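Local coordinates for protein pyridoxal kinase (Entamoeba histolytica, PDB 4S1H) that probably phosphorylates pyridoxal at the expense of ATP, as a pyridoxal kinase of the ribokinase clan, and here holds ADP and magnesium, at residues A[225-230]-A[238-243]; A[23-28]-A[217-222]. All blocks are in the same frame, centred on the assembly; numbering follows the deposited sequence.

Interaction 1 (A[225-230]-A[238-243]); sequences LSWIIK and VNRAIS. With ADP (adenosine-5'-diphosphate), chain C.
Over one face of the Trp227 indole lies the side chain of Arg240, in a cation-pi contact that joins two successive helices of this ribokinase-like fold, 216-229 and 234-250. The guanidinium does not lie flat on the ring. Its plane stands 89° from that of the indole, so an edge of the group is turned down onto the face. NH1 leads, coming within 3.2 Å of Trp227 CZ3 toward the rim of the six-membered ring, while Arg240 CZ sits 4.5 Å from the centroid of that ring, almost straight above it. Further back along the same chain, Arg240 CD makes a CH-pi contact at 3.7 Å from the centroid of the five-membered ring, and Arg240 CB comes to 3.6 Å from Trp227 NE1. Both halves of the indole are therefore used: the pyrrole part meets methylenes, the benzene part the charge. The extended run of Arg240 from CG to NE lets it span the bicycle in this way. Phe29 packs edge-to-face with the same indole, and Arg240 NE forms a salt bridge to Glu272, which helps to fix how the guanidinium is turned.

The nearest alpha carbons, Trp227 CA and Ala241 CA, are 8.1 Å apart, and these segments meet through Trp227 and Arg240; Ala241 packs on Leu220 and Ile223, further back along helix 216-229. One turn on from Arg240, Ser243 OG donates to Asn239 O at 2.8 Å, meeting the carbonyl oxygen from the face opposite to that used by Ser243 N. On another side of helix 234-250, Ile242 belongs to the nucleotide pocket: its CD1 methyl rests against the ribose, 3.4 Å from ADP O3'.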
loop_
_atom_site.group_PDB
_atom_site.type_symbol
_atom_site.label_atom_id
_atom_site.label_comp_id
_atom_site.label_asym_id
_atom_site.label_seq_id
_atom_site.Cartn_x
_atom_site.Cartn_y
_atom_site.Cartn_z
ATOM N N LEU A 225 16.172 3.964 -3.493
ATOM C CA LEU A 225 16.301 3.656 -2.055
ATOM C C LEU A 225 16.436 2.176 -1.788
ATOM O O LEU A 225 17.255 1.776 -0.969
ATOM C CB LEU A 225 15.081 4.157 -1.287
ATOM C CG LEU A 225 15.139 3.917 0.218
ATOM C CD1 LEU A 225 16.120 4.877 0.874
ATOM C CD2 LEU A 225 13.743 4.019 0.803
ATOM N N SER A 226 15.630 1.346 -2.470
ATOM C CA SER A 226 15.718 -0.105 -2.279
ATOM C C SER A 226 17.151 -0.592 -2.564
ATOM O O SER A 226 17.696 -1.356 -1.799
ATOM C CB SER A 226 14.716 -0.853 -3.143
ATOM O OG SER A 226 13.403 -0.468 -2.780
ATOM N N TRP A 227 17.773 -0.124 -3.656
ATOM C CA TRP A 227 19.131 -0.566 -3.968
ATOM C C TRP A 227 20.176 -0.012 -2.980
ATOM O O TRP A 227 21.076 -0.726 -2.599
ATOM C CB TRP A 227 19.523 -0.200 -5.395
ATOM C CG TRP A 227 18.883 -1.039 -6.433
ATOM C CD1 TRP A 227 18.183 -0.598 -7.494
ATOM C CD2 TRP A 227 18.895 -2.482 -6.521
ATOM N NE1 TRP A 227 17.751 -1.663 -8.249
ATOM C CE2 TRP A 227 18.164 -2.830 -7.662
ATOM C CE3 TRP A 227 19.462 -3.512 -5.744
ATOM C CZ2 TRP A 227 17.945 -4.162 -8.048
ATOM C CZ3 TRP A 227 19.228 -4.844 -6.114
ATOM C CH2 TRP A 227 18.485 -5.157 -7.262
ATOM N N ILE A 228 19.982 1.211 -2.514
ATOM C CA ILE A 228 20.809 1.723 -1.421
ATOM C C ILE A 228 20.705 0.838 -0.178
ATOM O O ILE A 228 21.716 0.481 0.434
ATOM C CB ILE A 228 20.447 3.163 -1.075
ATOM C CG1 ILE A 228 20.846 4.118 -2.214
ATOM C CG2 ILE A 228 21.133 3.593 0.210
ATOM C CD1 ILE A 228 20.239 5.483 -2.112
ATOM N N ILE A 229 19.480 0.500 0.171
ATOM C CA ILE A 229 19.251 -0.406 1.286
ATOM C C ILE A 229 19.965 -1.742 1.107
ATOM O O ILE A 229 20.538 -2.292 2.077
ATOM C CB ILE A 229 17.725 -0.586 1.582
ATOM C CG1 ILE A 229 17.169 0.716 2.149
ATOM C CG2 ILE A 229 17.476 -1.749 2.543
ATOM C CD1 ILE A 229 15.657 0.801 2.236
ATOM N N LYS A 230 19.906 -2.298 -0.099
ATOM C CA LYS A 230 20.578 -3.569 -0.410
ATOM C C LYS A 230 22.123 -3.466 -0.467
ATOM O O LYS A 230 22.793 -4.484 -0.674
ATOM C CB LYS A 230 20.023 -4.168 -1.711
ATOM C CG LYS A 230 18.529 -4.535 -1.696
ATOM C CD LYS A 230 18.208 -5.672 -0.764
ATOM C CE LYS A 230 16.701 -5.871 -0.685
ATOM N NZ LYS A 230 16.374 -6.957 0.278
ATOM N N VAL A 238 21.489 4.408 -8.801
ATOM C CA VAL A 238 20.825 5.365 -9.692
ATOM C C VAL A 238 20.648 4.785 -11.108
ATOM O O VAL A 238 19.561 4.867 -11.713
ATOM C CB VAL A 238 21.608 6.684 -9.797
ATOM C CG1 VAL A 238 21.042 7.594 -10.890
ATOM C CG2 VAL A 238 21.604 7.422 -8.467
ATOM N N ASN A 239 21.710 4.166 -11.627
ATOM C CA ASN A 239 21.680 3.600 -12.986
ATOM C C ASN A 239 20.642 2.487 -13.084
ATOM O O ASN A 239 19.860 2.439 -14.015
ATOM C CB ASN A 239 23.074 3.106 -13.368
ATOM C CG ASN A 239 23.277 3.002 -14.874
ATOM O OD1 ASN A 239 22.336 2.753 -15.646
ATOM N ND2 ASN A 239 24.513 3.117 -15.289
ATOM N N ARG A 240 20.603 1.610 -12.079
ATOM C CA ARG A 240 19.591 0.542 -12.068
ATOM C C ARG A 240 18.184 1.111 -12.011
ATOM O O ARG A 240 17.292 0.657 -12.713
ATOM C CB ARG A 240 19.780 -0.381 -10.875
ATOM C CG ARG A 240 21.006 -1.248 -10.967
ATOM C CD ARG A 240 21.088 -2.214 -9.785
ATOM N NE ARG A 240 22.332 -2.958 -9.803
ATOM C CZ ARG A 240 22.649 -3.959 -8.964
ATOM N NH1 ARG A 240 21.808 -4.344 -8.026
ATOM N NH2 ARG A 240 23.818 -4.578 -9.092
ATOM N N ALA A 241 17.996 2.134 -11.182
ATOM C CA ALA A 241 16.698 2.741 -11.001
ATOM C C ALA A 241 16.222 3.416 -12.290
ATOM O O ALA A 241 15.089 3.179 -12.717
ATOM C CB ALA A 241 16.693 3.705 -9.825
ATOM N N ILE A 242 17.106 4.168 -12.955
ATOM C CA ILE A 242 16.738 4.853 -14.186
ATOM C C ILE A 242 16.493 3.849 -15.301
ATOM O O ILE A 242 15.575 4.021 -16.100
ATOM C CB ILE A 242 17.844 5.864 -14.594
ATOM C CG1 ILE A 242 17.919 6.954 -13.515
ATOM C CG2 ILE A 242 17.681 6.384 -16.029
ATOM C CD1 ILE A 242 16.920 8.072 -13.582
ATOM N N SER A 243 17.270 2.774 -15.312
ATOM C CA SER A 243 17.112 1.701 -16.285
ATOM C C SER A 243 15.803 0.992 -16.134
ATOM O O SER A 243 15.091 0.789 -17.125
ATOM C CB SER A 243 18.301 0.732 -16.252
ATOM O OG SER A 243 19.505 1.428 -16.570
HETATM P PB ADP C . 8.930 13.847 -11.236
HETATM O O1B ADP C . 8.752 15.006 -12.191
HETATM O O2B ADP C . 7.716 12.936 -11.163
HETATM O O3B ADP C . 9.503 14.300 -9.928
HETATM P PA ADP C . 10.948 13.166 -13.204
HETATM O O1A ADP C . 12.231 13.854 -12.821
HETATM O O2A ADP C . 10.069 13.779 -14.243
HETATM O O3A ADP C . 10.065 12.905 -11.869
HETATM O "O5'" ADP C . 11.253 11.676 -13.643
HETATM C "C5'" ADP C . 11.979 10.750 -12.861
HETATM C "C4'" ADP C . 12.705 9.847 -13.818
HETATM O "O4'" ADP C . 11.757 9.204 -14.670
HETATM C "C3'" ADP C . 13.628 10.635 -14.741
HETATM O "O3'" ADP C . 14.939 10.760 -14.180
HETATM C "C2'" ADP C . 13.586 9.821 -15.998
HETATM O "O2'" ADP C . 14.516 8.750 -15.906
HETATM C "C1'" ADP C . 12.188 9.229 -16.023
HETATM N N9 ADP C . 11.209 9.963 -16.859
HETATM C C8 ADP C . 10.224 10.792 -16.488
HETATM N N7 ADP C . 9.520 11.242 -17.556
HETATM C C5 ADP C . 10.066 10.676 -18.641
HETATM C C6 ADP C . 9.809 10.699 -20.101
HETATM N N6 ADP C . 8.806 11.457 -20.589
HETATM N N1 ADP C . 10.623 9.962 -20.887
HETATM C C2 ADP C . 11.639 9.206 -20.382
HETATM N N3 ADP C . 11.918 9.135 -19.065
HETATM C C4 ADP C . 11.175 9.835 -18.175
#

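Interaction 2 (A[23-28]-A[217-222]); sequences MIILDS and GDTLTY. With ADP (adenosine-5'-diphosphate), chain C.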
loop_
_atom_site.group_PDB
_atom_site.type_symbol
_atom_site.label_atom_id
_atom_site.label_comp_id
_atom_site.label_asym_id
_atom_site.label_seq_id
_atom_site.Cartn_x
_atom_site.Cartn_y
_atom_site.Cartn_z
ATOM N N MET A 23 4.805 1.324 -1.573
ATOM C CA MET A 23 4.367 0.006 -1.085
ATOM C C MET A 23 4.715 -1.071 -2.102
ATOM O O MET A 23 5.261 -2.116 -1.767
ATOM C CB MET A 23 2.862 0.009 -0.797
ATOM C CG MET A 23 2.423 0.958 0.325
ATOM S SD MET A 23 0.611 1.277 0.418
ATOM C CE MET A 23 0.574 2.636 1.561
ATOM N N ILE A 24 4.357 -0.835 -3.361
ATOM C CA ILE A 24 4.573 -1.799 -4.411
ATOM C C ILE A 24 6.063 -2.134 -4.510
ATOM O O ILE A 24 6.442 -3.302 -4.606
ATOM C CB ILE A 24 4.060 -1.278 -5.770
ATOM C CG1 ILE A 24 2.534 -1.183 -5.738
ATOM C CG2 ILE A 24 4.511 -2.186 -6.919
ATOM C CD1 ILE A 24 1.968 -0.288 -6.828
ATOM N N ILE A 25 6.902 -1.100 -4.501
ATOM C CA ILE A 25 8.330 -1.293 -4.738
ATOM C C ILE A 25 9.010 -1.944 -3.517
ATOM O O ILE A 25 9.701 -2.957 -3.653
ATOM C CB ILE A 25 9.022 0.012 -5.179
ATOM C CG1 ILE A 25 8.387 0.452 -6.492
ATOM C CG2 ILE A 25 10.519 -0.214 -5.298
ATOM C CD1 ILE A 25 8.604 1.913 -6.851
ATOM N N LEU A 26 8.838 -1.349 -2.350
ATOM C CA LEU A 26 9.452 -1.884 -1.117
ATOM C C LEU A 26 8.914 -3.275 -0.784
ATOM O O LEU A 26 9.697 -4.156 -0.391
ATOM C CB LEU A 26 9.275 -0.922 0.051
ATOM C CG LEU A 26 10.077 0.376 -0.040
ATOM C CD1 LEU A 26 9.598 1.433 0.941
ATOM C CD2 LEU A 26 11.570 0.137 0.141
ATOM N N ASP A 27 7.627 -3.504 -0.991
ATOM C CA ASP A 27 7.092 -4.888 -0.835
ATOM C C ASP A 27 7.811 -5.876 -1.799
ATOM O O ASP A 27 8.226 -6.971 -1.391
ATOM C CB ASP A 27 5.548 -4.990 -1.039
ATOM C CG ASP A 27 4.704 -4.227 0.039
ATOM O OD1 ASP A 27 5.227 -3.773 1.091
ATOM O OD2 ASP A 27 3.465 -4.054 -0.193
ATOM N N SER A 28 8.000 -5.496 -3.064
ATOM C CA SER A 28 8.628 -6.382 -4.034
ATOM C C SER A 28 10.111 -6.667 -3.715
ATOM O O SER A 28 10.622 -7.719 -4.043
ATOM C CB SER A 28 8.470 -5.860 -5.476
ATOM O OG SER A 28 9.728 -5.600 -6.074
ATOM N N GLY A 217 8.744 10.116 -10.723
ATOM C CA GLY A 217 9.689 10.524 -9.714
ATOM C C GLY A 217 9.568 9.726 -8.444
ATOM O O GLY A 217 10.563 9.408 -7.814
ATOM N N ASP A 218 8.333 9.432 -8.053
ATOM C CA ASP A 218 8.116 8.600 -6.871
ATOM C C ASP A 218 8.706 7.195 -7.076
ATOM O O ASP A 218 9.366 6.649 -6.188
ATOM C CB ASP A 218 6.601 8.521 -6.556
ATOM C CG ASP A 218 5.961 9.913 -6.366
ATOM O OD1 ASP A 218 6.708 10.872 -6.004
ATOM O OD2 ASP A 218 4.721 10.050 -6.586
ATOM N N THR A 219 8.442 6.617 -8.232
ATOM C CA THR A 219 8.943 5.291 -8.582
ATOM C C THR A 219 10.469 5.299 -8.556
ATOM O O THR A 219 11.083 4.441 -7.944
ATOM C CB THR A 219 8.380 4.865 -9.934
ATOM O OG1 THR A 219 6.953 4.774 -9.830
ATOM C CG2 THR A 219 8.971 3.560 -10.409
ATOM N N LEU A 220 11.088 6.308 -9.163
ATOM C CA LEU A 220 12.549 6.441 -9.078
ATOM C C LEU A 220 13.062 6.434 -7.630
ATOM O O LEU A 220 14.025 5.716 -7.302
ATOM C CB LEU A 220 13.059 7.721 -9.791
ATOM C CG LEU A 220 14.568 8.068 -9.662
ATOM C CD1 LEU A 220 15.451 6.942 -10.161
ATOM C CD2 LEU A 220 14.864 9.362 -10.379
ATOM N N THR A 221 12.436 7.245 -6.783
ATOM C CA THR A 221 12.818 7.392 -5.402
ATOM C C THR A 221 12.840 6.020 -4.707
ATOM O O THR A 221 13.833 5.699 -4.035
ATOM C CB THR A 221 11.829 8.307 -4.680
ATOM O OG1 THR A 221 12.001 9.654 -5.127
ATOM C CG2 THR A 221 11.991 8.256 -3.164
ATOM N N TYR A 222 11.784 5.225 -4.856
ATOM C CA TYR A 222 11.729 3.946 -4.109
ATOM C C TYR A 222 12.604 2.843 -4.696
ATOM O O TYR A 222 13.158 2.049 -3.952
ATOM C CB TYR A 222 10.286 3.474 -3.913
ATOM C CG TYR A 222 9.566 4.415 -2.986
ATOM C CD1 TYR A 222 9.827 4.413 -1.602
ATOM C CD2 TYR A 222 8.653 5.323 -3.472
ATOM C CE1 TYR A 222 9.182 5.313 -0.746
ATOM C CE2 TYR A 222 8.013 6.222 -2.623
ATOM C CZ TYR A 222 8.292 6.210 -1.278
ATOM O OH TYR A 222 7.667 7.082 -0.427
HETATM P PB ADP C . 8.930 13.847 -11.236
HETATM O O1B ADP C . 8.752 15.006 -12.191
HETATM O O2B ADP C . 7.716 12.936 -11.163
HETATM O O3B ADP C . 9.503 14.300 -9.928
HETATM P PA ADP C . 10.948 13.166 -13.204
HETATM O O1A ADP C . 12.231 13.854 -12.821
HETATM O O2A ADP C . 10.069 13.779 -14.243
HETATM O O3A ADP C . 10.065 12.905 -11.869
HETATM O "O5'" ADP C . 11.253 11.676 -13.643
HETATM C "C5'" ADP C . 11.979 10.750 -12.861
HETATM C "C4'" ADP C . 12.705 9.847 -13.818
HETATM O "O4'" ADP C . 11.757 9.204 -14.670
HETATM C "C3'" ADP C . 13.628 10.635 -14.741
HETATM O "O3'" ADP C . 14.939 10.760 -14.180
HETATM C "C2'" ADP C . 13.586 9.821 -15.998
HETATM O "O2'" ADP C . 14.516 8.750 -15.906
HETATM C "C1'" ADP C . 12.188 9.229 -16.023
HETATM N N9 ADP C . 11.209 9.963 -16.859
HETATM C C8 ADP C . 10.224 10.792 -16.488
HETATM N N7 ADP C . 9.520 11.242 -17.556
HETATM C C5 ADP C . 10.066 10.676 -18.641
HETATM C C6 ADP C . 9.809 10.699 -20.101
HETATM N N6 ADP C . 8.806 11.457 -20.589
HETATM N N1 ADP C . 10.623 9.962 -20.887
HETATM C C2 ADP C . 11.639 9.206 -20.382
HETATM N N3 ADP C . 11.918 9.135 -19.065
HETATM C C4 ADP C . 11.175 9.835 -18.175
#
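The backbone N of Gly217 donates to ADP O2B at 3.0 Å, with a bent N-H...O angle of 140°, which puts the first turn of helix 216-229 against the beta-phosphate. Gly217, having no side chain, lets the beta-phosphate lie close to the backbone. Behind that phosphate-binding turn, the helix packs on helix 18-28 in the interior of the ribokinase-like fold. Segments 23-28 and 217-222 run nearly parallel, crossing at -22° with their axes 9.6 Å apart at closest approach.

Ile25 and Tyr222 face each other where the backbones come nearest, and their side chains cross at about a right angle. Ile25 uses two branches. Its CD1 reaches across to Tyr222 CB at 3.7 Å and also to the methyl of Thr219, whereas CG2, anti to the backbone N of Ile25, lies against the backbone carbonyl of Tyr222. Thr219 turns that methyl, CG2, toward the isoleucine because its first torsion (-63°) sets OG1 beside the backbone N, and Thr219 OG1 hydrogen-bonds to Gly215 O, just before the helix begins. Polar and apolar branches are thus sorted.

Tyr222 stretches beyond this apolar patch, and its OH hydrogen-bonds to Thr7 OG1 on strand 5-9, tying helix 216-229 to the central sheet. Away from Tyr222, the neighbouring Asp27 makes a salt bridge through OD1 to Arg20 of the second subunit. Within the contact, Leu26 brings a methyl obliquely to the tyrosine ring: its CD1 lies 3.9 Å from Tyr222 CD1.

In the fold
Helix 216-229 takes part in both contacts: its earlier turns pack on helix 18-28 in interaction 2, its last turns face helix 234-250 in interaction 1. All the touching residues of interaction 2 are buried and the contact is chiefly aliphatic, joining elements 189 residues apart in sequence; interaction 1 is only partly buried, joins neighbouring helices, and relies on a charge over an aromatic face. The centres lie 10 Å apart and the two contacts touch, Ala241 CB meeting Leu220 CD1 at 3.5 Å and Ser226 lying against Ile25 and Leu26. Both also reach ADP: through a backbone hydrogen bond in 217-222, through side-chain packing in 238-243.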